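Protein kinase (Staphylococcus aureus subsp. aureus Mu50, PDB 3PY9) is a membrane Ser/Thr kinase, PrkC, whose extracellular PASTA-containing region, the part described here, probably binds muropeptides of the cell wall. Local coordinates at residues 45-51 with 63-69; 79-85 with 113-118; 165-169 with 196-201; 100-106 with 133-139. One frame throughout, in Å; residues are numbered along the deposited sequence.

Contact 1. Residues 45-51 with 63-69; sequences NEIIKTT and SVDVVIS
Ile48 N meets Val67 O at 2.7 Å, with an angle of 177° at the hydrogen, the straightest of six backbone hydrogen bonds between residues 45-51 and 63-69. In return Val67 N donates to Lys49 O over 3.1 Å. Ile48 and Lys49 thus both pair with Val67 through the backbone, and the register slips by one between the pairs Ile47-Ile68 and Lys49-Val67: a beta bulge. Beyond it the antiparallel pairing is regular, and Thr51 and Asp65 exchange bonds both ways; that from Asp65 N to Thr51 O is 2.8 Å long but bent to 134°. At the other end Asn45 N reaches Ser69 O at 2.8 Å, and Ser69 N binds Glu46 O.

The bulge turns Ile48 toward the facing strand. Its CG1 stands beside its own backbone N (chi1 -79°), and the extended branch lays CD1 3.4 Å from Ser69 CA. On the face carrying Thr50, Val64 and Val66, methyls supply the packing: Thr50 CB lies 3.8 Å from Val64 CG1, and Thr50 CG2 lies 4.0 Å from Val66 CG1. Phe24 of helix 17-26 touches Val64 and Val66. Across the sheet Lys49 CB rests against Val67 CG2, 4.0 Å away, while the lysine's end leads off.

Polar tips look outside the pair: Asp65 OD1 takes Lys33 N, Thr50 OG1 bonds Pro52 O, and Ser69 OG bonds Tyr42 O. Polar cohesion across this PASTA hairpin is therefore a main-chain matter, whereas the side chains sort into a largely apolar face, partly against helix 17-26, and a more exposed one.

Contact 2. Residues 79-85 with 113-118; sequences NVIGLPK and GYIANQ
Gly82 N donates to Ile115 O at 2.7 Å, approaching in the carbonyl plane. It can do so because Val80 to Leu83 form a type II beta turn, closed by Leu83 N on Val80 O, with Gly82 at its third position (phi 92°). The next bond runs the other way: Ile115 N gives to Leu83 O over 3.0 Å. A third, from Lys85 N to Gly113 O, also measures 3.0 Å. Pro84, the N-cap of helix 85-93, is bracketed by these last two bonds and bridges to Tyr114.

The proline also packs on the tyrosine. Tyr114 CG lies beside its backbone N, anti to the carbonyl carbon (chi1 -66°), which sets the ring alongside Pro84, the two side chains pointing the same way. Pro84 CB sits 4.2 Å from the ring centroid and 16° off the ring normal, a CH-pi contact over the face. At the ring edge Gly82 O comes within 3.1 Å of Tyr114 CD2.

Ile115 points its side chain into the loop, where CG1 is 3.6 Å from Leu83 O and CG2 is 4.2 Å from Val80 CG2. Both Val80 and Ile115 also touch Ala88 of the helix. The aliphatic part of Gln118 reaches the valine, CG to Val80 CG2 at 3.7 Å.

A first-turn amide of helix 85-93 has no acceptor within it; Gly113 O supplies one to Lys85 N. Main-chain bonds and a proline-tyrosine CH-pi contact thus bind the loop and first helical residue of this PASTA domain to residues 113-115, leading into edge strand 115-118.

Contact 3. Residues 165-169 with 196-201; sequences GFKVE and GSTISF
The side chain of Lys167 runs past Thr198 to Gly196. Its CB passes 3.9 Å from Thr198 OG1, and CG lies 3.8 Å from Gly196 O. CD comes closer to that oxygen, 3.2 Å from Gly196 O, and CE stays beside it. A final bend at chi4 (74°) turns NZ back to donate to Gly196 O at 2.7 Å, in the carbonyl plane and on a lone pair.

Four backbone bonds make the parallel ladder, among them Ile199 N to Lys167 O at 2.7 Å. On the lysine's side of the sheet, Glu169 lays its carboxylate carbon CD against Thr198 CG2, 3.7 Å away.

The other face is apolar. Ile199 CD1 stands over the Phe166 ring, 4.3 Å from its centroid, while Ser197 O meets the same ring at its edge, 3.4 Å from Phe166 CD1. Val168 CG1 packs near Phe201, whose ring meets Phe154 of helix 154-162 edge-to-face.

Gly165 closes that helix as the C-prime residue of a Schellman motif, and the chain then turns within a few residues into edge strand 167-173. Helix against a sheet of order 1-3-2, its first and third strands parallel, is the topology of the PASTA domain.

Contact 4. Residues 100-106 with 133-139; sequences VTIEKVY and IKLYESL
Lys134 and Glu103 are brought together by bends in both chains: Lys134 folds at chi3 (-79°) and chi4 (-73°), and Glu103 turns off its extended course at chi2 (-110°). They lie on neighbouring parallel strands of a PASTA sheet, 100-105 at its edge and 133-138 in the middle. The salt bridge is long, 3.3 Å from Lys134 NZ to Glu103 OE2, and the ammonium comes from above the carboxylate plane. A weak bond of 3.3 Å also joins Lys134 NZ to Thr101 OG1. Beneath the charges the aliphatic parts touch, Glu103 CG lying 3.6 Å from Lys134 CD.

Six backbone bonds, alternating in direction from Thr101 N to Ile133 O through Leu139 N to Val105 O, hold the strands in unbroken register. The face opposite the salt bridge begins apolar: Val100 CG1 packs on Leu135 CG at 3.7 Å, and both residues meet Leu92 of helix 85-93. Farther along, Glu137 extends over this face and its OE1, 3.4 Å from Ile102 CG2, is buried without a polar partner. Lys104 runs beside it, but its NZ stays 4.5 Å from Glu137 OE1, beyond a salt bridge; its charge may still ease the burial.

At the far end Leu139 CD1 sits over the centre of the Tyr106 ring, a CH-pi contact. At the near end, where Asp99, Asp130 and Asn132 bind a europium ion, a water lies 3.0 Å from Thr101 OG1 and 2.8 Å from Ile133 O, joining the two.

Contacts 2 and 4 belong to one PASTA domain, their centres about 8 Å apart; contacts 1 and 3 lie in its neighbours and touch neither. The central strand 133-138 joins the pair: its edge partner 100-105 makes contact 4, while strand 115-118, on its other flank, takes part in contact 2. Lys85 and Glu137 also pack together between them. Contacts 3 and 4 are counterparts, each pairing a first and a third strand in parallel, whereas contact 1 pairs second and third antiparallel. All four are partly buried: helix-facing sides are largely apolar, and most lysines and glutamates lie on more exposed faces, buried Glu137 of contact 4 excepted. Contact 2 instead joins a loop to an edge strand.

Contact 1. Residues 45-51 with 63-69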
# COMPACT_ATOMS: atom_id res chain seq x y z
N ASN A 45 -38.50 3.92 -22.20
CA ASN A 45 -39.61 4.47 -23.04
C ASN A 45 -40.16 3.52 -24.09
O ASN A 45 -40.42 3.86 -25.26
CB ASN A 45 -39.11 5.77 -23.61
CG ASN A 45 -38.26 6.41 -22.54
OD1 ASN A 45 -38.77 7.15 -21.70
ND2 ASN A 45 -36.95 6.14 -22.56
N GLU A 46 -40.32 2.32 -23.59
CA GLU A 46 -40.90 1.18 -24.24
C GLU A 46 -42.04 0.84 -23.29
O GLU A 46 -41.89 0.97 -22.07
CB GLU A 46 -39.94 -0.03 -24.36
CG GLU A 46 -38.86 0.08 -25.41
CD GLU A 46 -38.39 -1.27 -26.01
OE1 GLU A 46 -38.35 -2.29 -25.29
OE2 GLU A 46 -38.07 -1.27 -27.22
N ILE A 47 -43.20 0.41 -23.82
CA ILE A 47 -44.33 -0.08 -23.01
C ILE A 47 -43.96 -1.36 -22.24
O ILE A 47 -43.49 -2.32 -22.83
CB ILE A 47 -45.60 -0.40 -23.87
CG1 ILE A 47 -46.04 0.77 -24.80
CG2 ILE A 47 -46.75 -0.89 -23.00
CD1 ILE A 47 -46.11 2.08 -24.19
N ILE A 48 -44.23 -1.35 -20.94
CA ILE A 48 -43.92 -2.43 -20.00
C ILE A 48 -45.13 -3.34 -19.80
O ILE A 48 -45.00 -4.55 -19.68
CB ILE A 48 -43.57 -1.77 -18.64
CG1 ILE A 48 -42.15 -1.23 -18.63
CG2 ILE A 48 -43.80 -2.69 -17.45
CD1 ILE A 48 -41.83 -0.59 -17.29
N LYS A 49 -46.31 -2.72 -19.77
CA LYS A 49 -47.54 -3.33 -19.27
C LYS A 49 -48.69 -2.52 -19.84
O LYS A 49 -48.53 -1.32 -20.08
CB LYS A 49 -47.56 -3.20 -17.74
CG LYS A 49 -48.55 -4.09 -16.98
CD LYS A 49 -47.96 -5.47 -16.57
CE LYS A 49 -47.84 -6.47 -17.75
NZ LYS A 49 -47.52 -7.88 -17.34
N THR A 50 -49.85 -3.16 -20.05
CA THR A 50 -51.07 -2.39 -20.33
C THR A 50 -52.23 -2.83 -19.44
O THR A 50 -52.22 -3.92 -18.91
CB THR A 50 -51.50 -2.42 -21.83
OG1 THR A 50 -51.88 -3.74 -22.22
CG2 THR A 50 -50.38 -1.87 -22.76
N THR A 51 -53.19 -1.93 -19.27
CA THR A 51 -54.46 -2.26 -18.65
C THR A 51 -55.59 -1.73 -19.53
O THR A 51 -55.68 -0.51 -19.72
CB THR A 51 -54.60 -1.68 -17.23
OG1 THR A 51 -53.47 -2.09 -16.46
CG2 THR A 51 -55.86 -2.22 -16.57
N SER A 63 -60.61 3.17 -23.13
CA SER A 63 -59.19 3.56 -23.12
C SER A 63 -58.30 2.39 -22.73
O SER A 63 -58.79 1.41 -22.21
CB SER A 63 -58.91 4.69 -22.12
OG SER A 63 -59.82 5.76 -22.25
N VAL A 64 -56.99 2.52 -22.95
CA VAL A 64 -56.04 1.52 -22.48
C VAL A 64 -54.88 2.24 -21.83
O VAL A 64 -54.11 2.93 -22.50
CB VAL A 64 -55.54 0.55 -23.62
CG1 VAL A 64 -54.51 -0.44 -23.05
CG2 VAL A 64 -56.70 -0.24 -24.26
N ASP A 65 -54.75 2.05 -20.52
CA ASP A 65 -53.64 2.62 -19.76
C ASP A 65 -52.33 1.94 -20.11
O ASP A 65 -52.32 0.75 -20.39
CB ASP A 65 -53.89 2.50 -18.25
CG ASP A 65 -55.10 3.29 -17.81
OD1 ASP A 65 -55.57 4.18 -18.57
OD2 ASP A 65 -55.56 3.02 -16.68
N VAL A 66 -51.24 2.69 -20.08
CA VAL A 66 -49.92 2.13 -20.40
C VAL A 66 -48.89 2.48 -19.34
O VAL A 66 -48.92 3.58 -18.79
CB VAL A 66 -49.41 2.58 -21.79
CG1 VAL A 66 -50.41 2.12 -22.91
CG2 VAL A 66 -49.21 4.09 -21.84
N VAL A 67 -48.02 1.53 -19.04
CA VAL A 67 -46.87 1.77 -18.17
C VAL A 67 -45.63 1.73 -19.05
O VAL A 67 -45.49 0.82 -19.86
CB VAL A 67 -46.75 0.71 -17.07
CG1 VAL A 67 -45.64 1.08 -16.10
CG2 VAL A 67 -48.09 0.52 -16.30
N ILE A 68 -44.76 2.73 -18.89
CA ILE A 68 -43.54 2.95 -19.68
C ILE A 68 -42.27 2.67 -18.85
O ILE A 68 -42.23 2.97 -17.65
CB ILE A 68 -43.47 4.42 -20.18
CG1 ILE A 68 -44.78 4.85 -20.85
CG2 ILE A 68 -42.33 4.64 -21.17
CD1 ILE A 68 -45.24 3.96 -21.98
N SER A 69 -41.25 2.08 -19.49
CA SER A 69 -39.96 1.84 -18.82
C SER A 69 -39.19 3.13 -18.58
O SER A 69 -39.04 3.96 -19.50
CB SER A 69 -39.08 0.86 -19.60
OG SER A 69 -37.81 0.73 -18.96

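Contact 2. Residues 79-85 with 113-118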
# COMPACT_ATOMS: atom_id res chain seq x y z
N ASN A 79 -18.33 3.78 -1.33
CA ASN A 79 -16.90 3.50 -1.19
C ASN A 79 -16.74 2.60 0.02
O ASN A 79 -17.05 3.00 1.16
CB ASN A 79 -16.10 4.81 -1.02
CG ASN A 79 -14.59 4.60 -1.09
OD1 ASN A 79 -13.93 4.49 -0.07
ND2 ASN A 79 -14.05 4.54 -2.30
N VAL A 80 -16.31 1.36 -0.24
CA VAL A 80 -16.22 0.31 0.80
C VAL A 80 -14.78 -0.18 0.99
O VAL A 80 -14.50 -0.99 1.87
CB VAL A 80 -17.20 -0.89 0.53
CG1 VAL A 80 -18.65 -0.40 0.36
CG2 VAL A 80 -16.78 -1.69 -0.69
N ILE A 81 -13.89 0.31 0.15
CA ILE A 81 -12.46 0.02 0.24
C ILE A 81 -11.92 0.33 1.63
O ILE A 81 -12.09 1.43 2.15
CB ILE A 81 -11.69 0.83 -0.82
CG1 ILE A 81 -11.95 0.24 -2.22
CG2 ILE A 81 -10.20 0.83 -0.51
CD1 ILE A 81 -11.70 1.19 -3.36
N GLY A 82 -11.28 -0.65 2.25
CA GLY A 82 -10.67 -0.42 3.56
C GLY A 82 -11.54 -0.75 4.76
O GLY A 82 -11.03 -0.79 5.88
N LEU A 83 -12.84 -0.98 4.54
CA LEU A 83 -13.76 -1.46 5.59
C LEU A 83 -13.64 -2.96 5.75
O LEU A 83 -13.27 -3.64 4.78
CB LEU A 83 -15.22 -1.14 5.24
CG LEU A 83 -15.59 0.24 4.70
CD1 LEU A 83 -17.08 0.29 4.38
CD2 LEU A 83 -15.19 1.37 5.70
N PRO A 84 -13.96 -3.50 6.95
CA PRO A 84 -14.06 -4.96 7.13
C PRO A 84 -15.16 -5.52 6.23
O PRO A 84 -16.12 -4.81 5.94
CB PRO A 84 -14.48 -5.13 8.59
CG PRO A 84 -14.21 -3.85 9.24
CD PRO A 84 -14.27 -2.78 8.20
N LYS A 85 -15.03 -6.79 5.84
CA LYS A 85 -15.91 -7.44 4.87
C LYS A 85 -17.39 -7.25 5.16
O LYS A 85 -18.15 -6.91 4.27
CB LYS A 85 -15.60 -8.94 4.74
CG LYS A 85 -16.40 -9.63 3.64
CD LYS A 85 -16.09 -11.09 3.49
CE LYS A 85 -16.77 -11.95 4.53
NZ LYS A 85 -16.76 -13.40 4.13
N GLY A 113 -8.94 -9.53 5.99
CA GLY A 113 -10.38 -9.40 6.24
C GLY A 113 -11.03 -8.09 5.78
O GLY A 113 -12.25 -7.91 5.92
N TYR A 114 -10.22 -7.17 5.25
CA TYR A 114 -10.71 -5.86 4.80
C TYR A 114 -10.65 -5.75 3.28
O TYR A 114 -9.76 -6.30 2.64
CB TYR A 114 -9.93 -4.71 5.44
CG TYR A 114 -10.12 -4.57 6.94
CD1 TYR A 114 -9.78 -5.61 7.80
CD2 TYR A 114 -10.64 -3.41 7.50
CE1 TYR A 114 -9.97 -5.49 9.18
CE2 TYR A 114 -10.83 -3.29 8.88
CZ TYR A 114 -10.49 -4.34 9.70
OH TYR A 114 -10.64 -4.24 11.05
N ILE A 115 -11.63 -5.05 2.71
CA ILE A 115 -11.76 -4.88 1.27
C ILE A 115 -10.62 -4.05 0.64
O ILE A 115 -10.43 -2.89 1.00
CB ILE A 115 -13.12 -4.25 0.94
CG1 ILE A 115 -14.23 -5.08 1.58
CG2 ILE A 115 -13.33 -4.15 -0.58
CD1 ILE A 115 -14.12 -6.55 1.36
N ALA A 116 -9.88 -4.66 -0.27
CA ALA A 116 -8.77 -4.01 -0.96
C ALA A 116 -9.17 -3.28 -2.25
O ALA A 116 -8.45 -2.38 -2.70
CB ALA A 116 -7.68 -5.02 -1.28
N ASN A 117 -10.31 -3.66 -2.83
CA ASN A 117 -10.72 -3.18 -4.16
C ASN A 117 -12.21 -3.46 -4.40
O ASN A 117 -12.78 -4.44 -3.88
CB ASN A 117 -9.84 -3.83 -5.25
CG ASN A 117 -10.02 -3.20 -6.66
OD1 ASN A 117 -9.44 -2.14 -6.96
ND2 ASN A 117 -10.79 -3.86 -7.52
N GLN A 118 -12.81 -2.55 -5.17
CA GLN A 118 -14.18 -2.62 -5.68
C GLN A 118 -14.18 -2.74 -7.19
O GLN A 118 -13.50 -1.97 -7.90
CB GLN A 118 -14.89 -1.31 -5.43
CG GLN A 118 -15.60 -1.20 -4.17
CD GLN A 118 -15.82 0.24 -3.83
OE1 GLN A 118 -16.63 0.94 -4.47
NE2 GLN A 118 -15.10 0.72 -2.83

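Contact 3. Residues 165-169 with 196-201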
# COMPACT_ATOMS: atom_id res chain seq x y z
N GLY A 165 12.28 -12.60 -2.56
CA GLY A 165 11.73 -11.24 -2.57
C GLY A 165 12.12 -10.32 -1.44
O GLY A 165 11.69 -9.16 -1.41
N PHE A 166 12.94 -10.81 -0.51
CA PHE A 166 13.37 -10.02 0.65
C PHE A 166 14.38 -8.98 0.26
O PHE A 166 15.18 -9.17 -0.67
CB PHE A 166 13.92 -10.91 1.78
CG PHE A 166 12.89 -11.84 2.40
CD1 PHE A 166 11.79 -11.33 3.07
CD2 PHE A 166 13.02 -13.22 2.28
CE1 PHE A 166 10.81 -12.18 3.59
CE2 PHE A 166 12.07 -14.09 2.82
CZ PHE A 166 10.97 -13.56 3.49
N LYS A 167 14.33 -7.87 0.99
CA LYS A 167 15.41 -6.89 1.02
C LYS A 167 16.43 -7.31 2.10
O LYS A 167 16.06 -7.65 3.22
CB LYS A 167 14.83 -5.50 1.29
CG LYS A 167 13.83 -5.03 0.21
CD LYS A 167 12.68 -4.19 0.80
CE LYS A 167 11.58 -3.88 -0.23
NZ LYS A 167 10.68 -5.03 -0.58
N VAL A 168 17.71 -7.33 1.74
CA VAL A 168 18.78 -7.83 2.62
C VAL A 168 19.72 -6.70 2.99
O VAL A 168 20.25 -6.03 2.10
CB VAL A 168 19.60 -8.95 1.94
CG1 VAL A 168 20.94 -9.15 2.65
CG2 VAL A 168 18.82 -10.26 1.87
N GLU A 169 19.94 -6.48 4.28
CA GLU A 169 20.93 -5.52 4.75
C GLU A 169 22.00 -6.19 5.59
O GLU A 169 21.75 -7.22 6.22
CB GLU A 169 20.28 -4.41 5.57
CG GLU A 169 19.38 -3.50 4.77
CD GLU A 169 18.75 -2.41 5.63
OE1 GLU A 169 18.88 -2.50 6.89
OE2 GLU A 169 18.14 -1.48 5.04
N GLY A 196 8.76 -9.44 1.03
CA GLY A 196 9.44 -8.18 0.70
C GLY A 196 10.05 -7.47 1.88
O GLY A 196 10.60 -6.38 1.74
N SER A 197 9.93 -8.07 3.06
CA SER A 197 10.46 -7.51 4.29
C SER A 197 11.98 -7.38 4.20
O SER A 197 12.63 -8.04 3.38
CB SER A 197 10.11 -8.42 5.48
OG SER A 197 8.73 -8.42 5.75
N THR A 198 12.54 -6.54 5.07
CA THR A 198 14.01 -6.37 5.16
C THR A 198 14.58 -7.34 6.20
O THR A 198 14.17 -7.33 7.36
CB THR A 198 14.37 -4.95 5.60
OG1 THR A 198 13.78 -4.01 4.69
CG2 THR A 198 15.92 -4.77 5.65
N ILE A 199 15.52 -8.19 5.76
CA ILE A 199 16.28 -9.07 6.66
C ILE A 199 17.66 -8.46 6.94
O ILE A 199 18.39 -8.12 6.00
CB ILE A 199 16.43 -10.50 6.08
CG1 ILE A 199 15.11 -10.96 5.40
CG2 ILE A 199 16.87 -11.49 7.16
CD1 ILE A 199 13.85 -10.93 6.30
N SER A 200 17.99 -8.31 8.23
CA SER A 200 19.25 -7.67 8.67
C SER A 200 20.30 -8.68 9.16
O SER A 200 20.00 -9.57 9.96
CB SER A 200 18.98 -6.64 9.77
OG SER A 200 18.04 -5.67 9.35
N PHE A 201 21.52 -8.52 8.67
CA PHE A 201 22.61 -9.48 8.90
C PHE A 201 23.81 -8.80 9.54
O PHE A 201 24.18 -7.69 9.17
CB PHE A 201 23.07 -10.08 7.58
CG PHE A 201 22.15 -11.14 7.05
CD1 PHE A 201 22.32 -12.46 7.42
CD2 PHE A 201 21.13 -10.81 6.16
CE1 PHE A 201 21.49 -13.45 6.92
CE2 PHE A 201 20.27 -11.79 5.66
CZ PHE A 201 20.44 -13.10 6.04

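Contact 4. Residues 100-106 with 133-139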
# COMPACT_ATOMS: atom_id res chain seq x y z
N VAL A 100 -23.32 -9.69 -4.88
CA VAL A 100 -21.92 -9.37 -4.58
C VAL A 100 -21.11 -10.64 -4.43
O VAL A 100 -21.43 -11.50 -3.62
CB VAL A 100 -21.78 -8.47 -3.33
CG1 VAL A 100 -20.33 -8.05 -3.14
CG2 VAL A 100 -22.67 -7.23 -3.45
N THR A 101 -20.06 -10.75 -5.23
CA THR A 101 -19.15 -11.87 -5.13
C THR A 101 -17.83 -11.41 -4.47
O THR A 101 -17.33 -10.34 -4.77
CB THR A 101 -18.92 -12.52 -6.50
OG1 THR A 101 -18.64 -11.51 -7.47
CG2 THR A 101 -20.18 -13.26 -6.97
N ILE A 102 -17.33 -12.21 -3.53
CA ILE A 102 -16.03 -11.98 -2.90
C ILE A 102 -14.91 -12.81 -3.52
O ILE A 102 -15.09 -13.98 -3.84
CB ILE A 102 -16.04 -12.28 -1.38
CG1 ILE A 102 -17.30 -11.71 -0.71
CG2 ILE A 102 -14.71 -11.80 -0.70
CD1 ILE A 102 -17.30 -10.19 -0.52
N GLU A 103 -13.75 -12.17 -3.67
CA GLU A 103 -12.50 -12.77 -4.13
C GLU A 103 -11.43 -12.42 -3.12
O GLU A 103 -11.25 -11.24 -2.79
CB GLU A 103 -12.09 -12.13 -5.45
CG GLU A 103 -13.07 -12.29 -6.55
CD GLU A 103 -12.53 -13.22 -7.59
OE1 GLU A 103 -11.31 -13.10 -7.86
OE2 GLU A 103 -13.32 -14.06 -8.13
N LYS A 104 -10.72 -13.43 -2.64
CA LYS A 104 -9.66 -13.20 -1.67
C LYS A 104 -8.31 -13.10 -2.37
O LYS A 104 -7.96 -13.94 -3.21
CB LYS A 104 -9.65 -14.31 -0.62
CG LYS A 104 -10.93 -14.37 0.20
CD LYS A 104 -10.95 -15.54 1.18
CE LYS A 104 -11.96 -15.27 2.30
NZ LYS A 104 -12.07 -16.40 3.28
N VAL A 105 -7.57 -12.05 -2.05
CA VAL A 105 -6.27 -11.82 -2.65
C VAL A 105 -5.35 -11.31 -1.57
O VAL A 105 -5.79 -10.70 -0.61
CB VAL A 105 -6.33 -10.76 -3.82
CG1 VAL A 105 -7.06 -11.30 -5.06
CG2 VAL A 105 -6.95 -9.46 -3.36
N TYR A 106 -4.06 -11.53 -1.75
CA TYR A 106 -3.10 -10.87 -0.90
C TYR A 106 -3.03 -9.41 -1.30
O TYR A 106 -3.17 -9.06 -2.47
CB TYR A 106 -1.74 -11.53 -1.03
CG TYR A 106 -1.71 -12.96 -0.56
CD1 TYR A 106 -1.73 -13.25 0.79
CD2 TYR A 106 -1.67 -14.02 -1.47
CE1 TYR A 106 -1.70 -14.56 1.25
CE2 TYR A 106 -1.64 -15.34 -1.02
CZ TYR A 106 -1.64 -15.59 0.35
OH TYR A 106 -1.61 -16.87 0.82
N ILE A 133 -21.39 -6.99 -8.72
CA ILE A 133 -20.31 -6.37 -7.94
C ILE A 133 -19.33 -7.47 -7.53
O ILE A 133 -19.75 -8.57 -7.14
CB ILE A 133 -20.75 -5.64 -6.64
CG1 ILE A 133 -22.07 -4.85 -6.81
CG2 ILE A 133 -19.61 -4.78 -6.11
CD1 ILE A 133 -21.93 -3.49 -7.38
N LYS A 134 -18.04 -7.16 -7.65
CA LYS A 134 -17.01 -8.01 -7.10
C LYS A 134 -16.20 -7.21 -6.09
O LYS A 134 -15.78 -6.08 -6.35
CB LYS A 134 -16.13 -8.53 -8.23
CG LYS A 134 -15.30 -9.73 -7.89
CD LYS A 134 -14.72 -10.34 -9.15
CE LYS A 134 -15.75 -11.20 -9.90
NZ LYS A 134 -16.01 -12.50 -9.18
N LEU A 135 -16.01 -7.80 -4.92
CA LEU A 135 -15.23 -7.19 -3.88
C LEU A 135 -14.00 -8.04 -3.65
O LEU A 135 -14.07 -9.28 -3.65
CB LEU A 135 -16.03 -7.06 -2.57
CG LEU A 135 -17.26 -6.13 -2.53
CD1 LEU A 135 -17.74 -5.96 -1.11
CD2 LEU A 135 -17.03 -4.73 -3.16
N TYR A 136 -12.87 -7.36 -3.45
CA TYR A 136 -11.60 -8.03 -3.29
C TYR A 136 -11.20 -7.89 -1.85
O TYR A 136 -10.87 -6.79 -1.38
CB TYR A 136 -10.56 -7.43 -4.23
CG TYR A 136 -10.85 -7.66 -5.70
CD1 TYR A 136 -10.28 -8.74 -6.37
CD2 TYR A 136 -11.70 -6.82 -6.41
CE1 TYR A 136 -10.54 -8.95 -7.71
CE2 TYR A 136 -11.97 -7.03 -7.76
CZ TYR A 136 -11.38 -8.10 -8.40
OH TYR A 136 -11.62 -8.34 -9.74
N GLU A 137 -11.27 -9.01 -1.13
CA GLU A 137 -11.02 -9.02 0.30
C GLU A 137 -9.56 -9.33 0.52
O GLU A 137 -9.07 -10.30 -0.04
CB GLU A 137 -11.87 -10.10 0.96
CG GLU A 137 -11.77 -10.15 2.46
CD GLU A 137 -12.46 -11.36 3.04
OE1 GLU A 137 -13.13 -12.09 2.29
OE2 GLU A 137 -12.33 -11.60 4.25
N SER A 138 -8.88 -8.54 1.35
CA SER A 138 -7.46 -8.75 1.62
C SER A 138 -7.21 -10.02 2.46
O SER A 138 -7.90 -10.27 3.43
CB SER A 138 -6.86 -7.54 2.36
OG SER A 138 -5.50 -7.78 2.67
N LEU A 139 -6.20 -10.78 2.08
CA LEU A 139 -5.70 -11.85 2.94
C LEU A 139 -4.48 -11.37 3.72
O LEU A 139 -3.75 -12.19 4.27
CB LEU A 139 -5.34 -13.10 2.11
CG LEU A 139 -6.43 -13.90 1.40
CD1 LEU A 139 -5.84 -14.87 0.43
CD2 LEU A 139 -7.32 -14.63 2.41
O HOH W 1 -21.26 -10.47 -8.58